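Local coordinates for viral CASP8 and FADD-like apoptosis regulator (Molluscum contagiosum virus subtype 1, PDB 2BBR), which inhibits host apoptosis by interfering with caspase-8 recruitment and activation at the death-inducing signaling complex, and also suppresses host NF-kappa-B activation, at residues Ala58-Val61 with Glu62-Tyr65; Gly83-Gln86 with Leu87-Thr90; Thr128-Ser131 with Glu132-Phe136. All blocks are in the same frame, centred on the assembly; numbering follows the deposited sequence.

Contact 1: residues Ala58-Val61 with Glu62-Tyr65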
loop_
_atom_site.group_PDB
_atom_site.type_symbol
_atom_site.label_atom_id
_atom_site.label_comp_id
_atom_site.label_asym_id
_atom_site.label_seq_id
_atom_site.Cartn_x
_atom_site.Cartn_y
_atom_site.Cartn_z
ATOM N N ALA A 58 13.120 6.129 -7.323
ATOM C CA ALA A 58 12.052 5.252 -7.780
ATOM C C ALA A 58 11.011 4.999 -6.694
ATOM O O ALA A 58 9.813 5.052 -6.957
ATOM C CB ALA A 58 12.634 3.930 -8.266
ATOM N N ALA A 59 11.463 4.717 -5.476
ATOM C CA ALA A 59 10.537 4.457 -4.380
ATOM C C ALA A 59 9.616 5.646 -4.122
ATOM O O ALA A 59 8.403 5.483 -3.990
ATOM C CB ALA A 59 11.307 4.111 -3.112
ATOM N N LEU A 60 10.196 6.839 -4.048
ATOM C CA LEU A 60 9.407 8.040 -3.805
ATOM C C LEU A 60 8.432 8.306 -4.943
ATOM O O LEU A 60 7.285 8.680 -4.712
ATOM C CB LEU A 60 10.322 9.255 -3.607
ATOM C CG LEU A 60 11.014 9.401 -2.247
ATOM C CD1 LEU A 60 9.969 9.560 -1.154
ATOM C CD2 LEU A 60 11.888 8.192 -1.977
ATOM N N VAL A 61 8.894 8.119 -6.174
ATOM C CA VAL A 61 8.039 8.332 -7.331
ATOM C C VAL A 61 6.858 7.362 -7.287
ATOM O O VAL A 61 5.716 7.752 -7.539
ATOM C CB VAL A 61 8.851 8.168 -8.635
ATOM C CG1 VAL A 61 7.927 8.037 -9.832
ATOM C CG2 VAL A 61 9.761 9.377 -8.818
ATOM N N GLU A 62 7.119 6.104 -6.942
ATOM C CA GLU A 62 6.040 5.121 -6.857
ATOM C C GLU A 62 5.056 5.503 -5.760
ATOM O O GLU A 62 3.843 5.396 -5.938
ATOM C CB GLU A 62 6.587 3.723 -6.576
ATOM C CG GLU A 62 7.284 3.089 -7.752
ATOM C CD GLU A 62 7.368 1.584 -7.610
ATOM O OE1 GLU A 62 8.407 1.082 -7.132
ATOM O OE2 GLU A 62 6.382 0.911 -7.967
ATOM N N MET A 63 5.576 5.933 -4.614
ATOM C CA MET A 63 4.703 6.339 -3.522
ATOM C C MET A 63 3.768 7.452 -3.965
ATOM O O MET A 63 2.561 7.383 -3.738
ATOM C CB MET A 63 5.520 6.824 -2.328
ATOM C CG MET A 63 6.285 5.734 -1.618
ATOM S SD MET A 63 7.245 6.406 -0.264
ATOM C CE MET A 63 8.150 4.951 0.255
ATOM N N LEU A 64 4.324 8.481 -4.595
ATOM C CA LEU A 64 3.499 9.598 -5.046
ATOM C C LEU A 64 2.490 9.163 -6.106
ATOM O O LEU A 64 1.356 9.639 -6.124
ATOM C CB LEU A 64 4.381 10.734 -5.576
ATOM C CG LEU A 64 5.277 11.403 -4.525
ATOM C CD1 LEU A 64 6.164 12.443 -5.195
ATOM C CD2 LEU A 64 4.417 12.039 -3.440
ATOM N N TYR A 65 2.901 8.262 -6.991
ATOM C CA TYR A 65 1.996 7.778 -8.024
ATOM C C TYR A 65 0.813 7.043 -7.393
ATOM O O TYR A 65 -0.342 7.281 -7.746
ATOM C CB TYR A 65 2.726 6.832 -8.972
ATOM C CG TYR A 65 1.853 6.344 -10.104
ATOM C CD1 TYR A 65 1.732 7.078 -11.281
ATOM C CD2 TYR A 65 1.108 5.169 -9.980
ATOM C CE1 TYR A 65 0.892 6.657 -12.309
ATOM C CE2 TYR A 65 0.264 4.742 -11.003
ATOM C CZ TYR A 65 0.163 5.493 -12.163
ATOM O OH TYR A 65 -0.677 5.082 -13.175
#

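Contact 2: residues Gly83-Gln86 with Leu87-Thr90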
loop_
_atom_site.group_PDB
_atom_site.type_symbol
_atom_site.label_atom_id
_atom_site.label_comp_id
_atom_site.label_asym_id
_atom_site.label_seq_id
_atom_site.Cartn_x
_atom_site.Cartn_y
_atom_site.Cartn_z
ATOM N N GLY A 83 5.863 9.447 -17.138
ATOM C CA GLY A 83 7.244 9.354 -16.696
ATOM C C GLY A 83 7.332 8.555 -15.407
ATOM O O GLY A 83 8.260 7.769 -15.203
ATOM N N ALA A 84 6.352 8.752 -14.531
ATOM C CA ALA A 84 6.318 8.041 -13.261
ATOM C C ALA A 84 5.988 6.565 -13.475
ATOM O O ALA A 84 6.532 5.696 -12.798
ATOM C CB ALA A 84 5.289 8.681 -12.338
ATOM N N GLU A 85 5.097 6.283 -14.419
ATOM C CA GLU A 85 4.720 4.902 -14.692
ATOM C C GLU A 85 5.909 4.073 -15.175
ATOM O O GLU A 85 5.925 2.853 -15.022
ATOM C CB GLU A 85 3.553 4.866 -15.690
ATOM C CG GLU A 85 2.287 5.469 -15.089
ATOM C CD GLU A 85 1.127 5.598 -16.057
ATOM O OE1 GLU A 85 1.362 5.765 -17.268
ATOM O OE2 GLU A 85 -0.026 5.562 -15.587
ATOM N N GLN A 86 6.919 4.733 -15.729
ATOM C CA GLN A 86 8.103 4.019 -16.189
ATOM C C GLN A 86 8.915 3.475 -15.015
ATOM O O GLN A 86 9.740 2.580 -15.193
ATOM C CB GLN A 86 8.987 4.930 -17.043
ATOM C CG GLN A 86 8.451 5.162 -18.447
ATOM C CD GLN A 86 8.302 3.867 -19.224
ATOM O OE1 GLN A 86 9.213 3.043 -19.246
ATOM N NE2 GLN A 86 7.154 3.681 -19.867
ATOM N N LEU A 87 8.672 3.998 -13.815
ATOM C CA LEU A 87 9.406 3.549 -12.633
ATOM C C LEU A 87 8.645 2.573 -11.749
ATOM O O LEU A 87 9.201 2.047 -10.782
ATOM C CB LEU A 87 9.848 4.751 -11.791
ATOM C CG LEU A 87 10.693 5.802 -12.514
ATOM C CD1 LEU A 87 11.261 6.778 -11.496
ATOM C CD2 LEU A 87 11.819 5.136 -13.290
ATOM N N LEU A 88 7.379 2.323 -12.064
ATOM C CA LEU A 88 6.591 1.403 -11.258
ATOM C C LEU A 88 7.203 0.004 -11.264
ATOM O O LEU A 88 7.603 -0.508 -12.313
ATOM C CB LEU A 88 5.149 1.349 -11.769
ATOM C CG LEU A 88 4.333 2.632 -11.580
ATOM C CD1 LEU A 88 3.003 2.503 -12.302
ATOM C CD2 LEU A 88 4.109 2.889 -10.093
ATOM N N GLY A 89 7.284 -0.606 -10.084
ATOM C CA GLY A 89 7.837 -1.943 -9.964
ATOM C C GLY A 89 9.349 -2.005 -9.903
ATOM O O GLY A 89 9.921 -3.086 -10.047
ATOM N N THR A 90 10.007 -0.871 -9.677
ATOM C CA THR A 90 11.468 -0.860 -9.623
ATOM C C THR A 90 12.066 -0.472 -8.271
ATOM O O THR A 90 13.221 -0.053 -8.199
ATOM C CB THR A 90 12.073 0.073 -10.705
ATOM O OG1 THR A 90 11.769 1.438 -10.395
ATOM C CG2 THR A 90 11.516 -0.270 -12.083
#

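Contact 3: residues Thr128-Ser131 with Glu132-Phe136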
loop_
_atom_site.group_PDB
_atom_site.type_symbol
_atom_site.label_atom_id
_atom_site.label_comp_id
_atom_site.label_asym_id
_atom_site.label_seq_id
_atom_site.Cartn_x
_atom_site.Cartn_y
_atom_site.Cartn_z
ATOM N N THR A 128 -11.887 -5.838 18.081
ATOM C CA THR A 128 -11.041 -4.978 18.903
ATOM C C THR A 128 -9.953 -4.268 18.103
ATOM O O THR A 128 -9.284 -3.369 18.615
ATOM C CB THR A 128 -10.362 -5.774 20.037
ATOM O OG1 THR A 128 -9.536 -6.802 19.475
ATOM C CG2 THR A 128 -11.408 -6.402 20.945
ATOM N N ALA A 129 -9.779 -4.667 16.846
ATOM C CA ALA A 129 -8.766 -4.060 15.992
ATOM C C ALA A 129 -9.400 -3.157 14.944
ATOM O O ALA A 129 -8.701 -2.503 14.171
ATOM C CB ALA A 129 -7.943 -5.146 15.309
ATOM N N LEU A 130 -10.728 -3.122 14.926
ATOM C CA LEU A 130 -11.454 -2.317 13.954
ATOM C C LEU A 130 -12.551 -1.470 14.584
ATOM O O LEU A 130 -13.169 -1.864 15.577
ATOM C CB LEU A 130 -12.083 -3.226 12.901
ATOM C CG LEU A 130 -11.143 -4.143 12.117
ATOM C CD1 LEU A 130 -11.962 -5.134 11.308
ATOM C CD2 LEU A 130 -10.246 -3.307 11.216
ATOM N N SER A 131 -12.789 -0.303 13.995
ATOM C CA SER A 131 -13.829 0.604 14.462
ATOM C C SER A 131 -14.387 1.322 13.241
ATOM O O SER A 131 -13.910 1.120 12.121
ATOM C CB SER A 131 -13.265 1.631 15.447
ATOM O OG SER A 131 -12.452 2.584 14.787
ATOM N N GLU A 132 -15.389 2.166 13.463
ATOM C CA GLU A 132 -16.017 2.910 12.380
ATOM C C GLU A 132 -15.059 3.898 11.724
ATOM O O GLU A 132 -15.370 4.481 10.686
ATOM C CB GLU A 132 -17.259 3.636 12.906
ATOM C CG GLU A 132 -18.281 2.682 13.508
ATOM C CD GLU A 132 -19.551 3.370 13.961
ATOM O OE1 GLU A 132 -20.289 3.890 13.099
ATOM O OE2 GLU A 132 -19.812 3.389 15.183
ATOM N N SER A 133 -13.886 4.086 12.321
ATOM C CA SER A 133 -12.907 5.000 11.753
ATOM C C SER A 133 -11.778 4.266 11.030
ATOM O O SER A 133 -10.905 4.897 10.439
ATOM C CB SER A 133 -12.319 5.899 12.844
ATOM O OG SER A 133 -11.650 5.136 13.832
ATOM N N SER A 134 -11.796 2.936 11.066
ATOM C CA SER A 134 -10.747 2.152 10.416
ATOM C C SER A 134 -10.736 2.267 8.898
ATOM O O SER A 134 -11.753 2.058 8.240
ATOM C CB SER A 134 -10.875 0.673 10.795
ATOM O OG SER A 134 -10.667 0.470 12.180
ATOM N N ARG A 135 -9.567 2.589 8.349
ATOM C CA ARG A 135 -9.388 2.715 6.904
ATOM C C ARG A 135 -9.229 1.319 6.297
ATOM O O ARG A 135 -8.994 0.348 7.017
ATOM C CB ARG A 135 -8.120 3.519 6.593
ATOM C CG ARG A 135 -8.035 4.899 7.225
ATOM C CD ARG A 135 -6.766 5.605 6.752
ATOM N NE ARG A 135 -6.690 6.998 7.186
ATOM C CZ ARG A 135 -6.274 7.394 8.385
ATOM N NH1 ARG A 135 -5.886 6.505 9.288
ATOM N NH2 ARG A 135 -6.246 8.686 8.682
ATOM N N PHE A 136 -9.340 1.219 4.975
ATOM C CA PHE A 136 -9.169 -0.072 4.317
ATOM C C PHE A 136 -7.782 -0.655 4.613
ATOM O O PHE A 136 -7.659 -1.853 4.880
ATOM C CB PHE A 136 -9.352 0.046 2.802
ATOM C CG PHE A 136 -9.239 -1.270 2.076
ATOM C CD1 PHE A 136 -10.232 -2.234 2.192
ATOM C CD2 PHE A 136 -8.124 -1.555 1.294
ATOM C CE1 PHE A 136 -10.115 -3.462 1.542
ATOM C CE2 PHE A 136 -7.999 -2.776 0.642
ATOM C CZ PHE A 136 -8.993 -3.734 0.765
#

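Contact 1: residues Ala58-Val61 with Glu62-Tyr65
Ala58-Val61 and Glu62-Tyr65 are successive turns of helix 57-66, in the first death effector domain, and meet through local contacts three and four residues apart. The backbone carries the contact. Glu62 N donates to Ala58 O at 2.9 Å, and Met63 N reaches Ala59 O over the same 2.9 Å. Leu64 N to Leu60 O is 3.0 Å, with an N-H...O angle of 168°, the straightest of the four. Tyr65 N to Val61 O closes the set at 2.9 Å. This is regular alpha-helical bonding, without a break.

The first carbons of several side chains in 62-65 lie near carbonyl oxygens of the turn before. Met63 CG is anti to its own carbonyl carbon (chi1 -70°), which sets it 3.2 Å from Ala59 O. Farther out, Met63 SD makes an apolar contact with Leu60 CD1 at 4.3 Å. Glu62 leans back in the same sense, and Glu62 CG sits 3.3 Å from Ala58 O. Glu62 is buried, and its carboxylate has three polar partners: OE1 bonds Ser91, while OE2 takes Gly89 N and a salt bridge from Lys98. Tyr65 differs: its CG is anti to the backbone N (chi1 -177°), and the ring leads off to a hydroxyl bonded to Glu85. Among the neighbouring helices, Val61 and Leu64 pack on Leu73 of helix 70-77, and Val61 and Tyr65 also touch Ala84 of helix 81-85.

Contact 2: residues Gly83-Gln86 with Leu87-Thr90
Leu87 and Leu88 fold back against Ala84 and Glu85 where helix 81-85 gives way to a type II beta turn running from Leu87 to Thr90. The contact is local, between residues three and four apart, and lies near the surface, where helix 81-85 runs into the loop before helix 95-104.

The tight part is the backbone near Ala84. Leu87 N donates to Ala84 O at 2.9 Å, a three-residue step shorter than the alpha-helical one. The donor stands well above the carbonyl plane, 54° out of it. Leu87 CB also lies 3.6 Å from Ala84 O, in plain van der Waals contact. Leu87 CG is anti to its own carbonyl carbon (chi1 -56°), which brings it over the preceding turn, 4.1 Å from Gly83 O. Ala84 is buried, and Leu87 touches Leu57 of helix 57-66.

The part between Glu85 and Leu88 is looser. Leu88 N to Glu85 O is a weak bond of 3.3 Å. The two side chains run side by side in the same direction, with Glu85 CG 4.1 Å from Leu88 CD1. Leu88 also touches Glu62 of helix 57-66. Glu85 OE2 is shared between the Tyr65 hydroxyl and a salt bridge to Lys81. Leu88 lines the small pocket, with Arg95 and Lys98, that holds an azide ion, probably from the crystallisation liquor. The solvent side belongs to Gln86 and Thr90, which are both exposed.

Gly89 takes the positive phi (82°) expected at the third position of a type II turn. Leu87 O gathers both donors of the last residue: Thr90 N at 3.2 Å and Thr90 OG1 at 2.7 Å.

Contact 3: residues Thr128-Ser131 with Glu132-Phe136
A type I beta turn from Ser131 to Ser134 brings three serines together in the loop between helix 109-122 and helix 136-145 of the second death effector domain. The contact is local and sits at the surface.

Two bonds join the ends of the turn. Ser134 N donates to Ser131 O at 3.0 Å, the bond that closes the turn, from well above the carbonyl plane. In return, Ser131 N donates to Ser134 OG at 2.9 Å, with an angle of 159° at the hydrogen. Ser134 is held at both its backbone N and its hydroxyl by the same residue. Its OG is anti to the carbonyl carbon (chi1 -64°), which turns it back across the mouth of the turn. Ser134 is the buried member of the group. Leu130 packs beside it, with Leu130 CD2 3.9 Å from Ser134 OG, and goes on to touch Cys120 of helix 109-122 and Leu139 and Ala142 of helix 136-145.

Glu132 and Ser133, at the middle of the turn, are exposed. The chain then runs through Arg135, the N-cap residue of helix 136-145. Arg135 forms a salt bridge with Glu138 in the first turn of that helix. Its NE bonds His23 of helix 22-31, which ties the start of the helix to the first domain.

The Ser131 side chain adds an ST turn to the beta turn. With chi1 at 72°, its OG lies between its own backbone N and carbonyl carbon and faces forward along the chain. Ser131 OG accepts two bonds from one residue: Ser133 N at 3.2 Å and Ser133 OG at 2.8 Å.

Overall arrangement
The contacts follow one another along the chain. Contact 1 is a stretch of helix 57-66 in the first death effector domain. Contact 2 joins the end of helix 81-85 to the loop before helix 95-104, and contact 3 is a loop of the second death effector domain. Contacts 1 and 2 have centres about 8 Å apart and touch directly, so this loop is held against helix 57-66 and the two form one packed unit. Contact 3 lies on the opposite side of the chain's centre, as a separate surface loop. Its centre is about 27 Å from that of contact 1 and about 32 Å from that of contact 2.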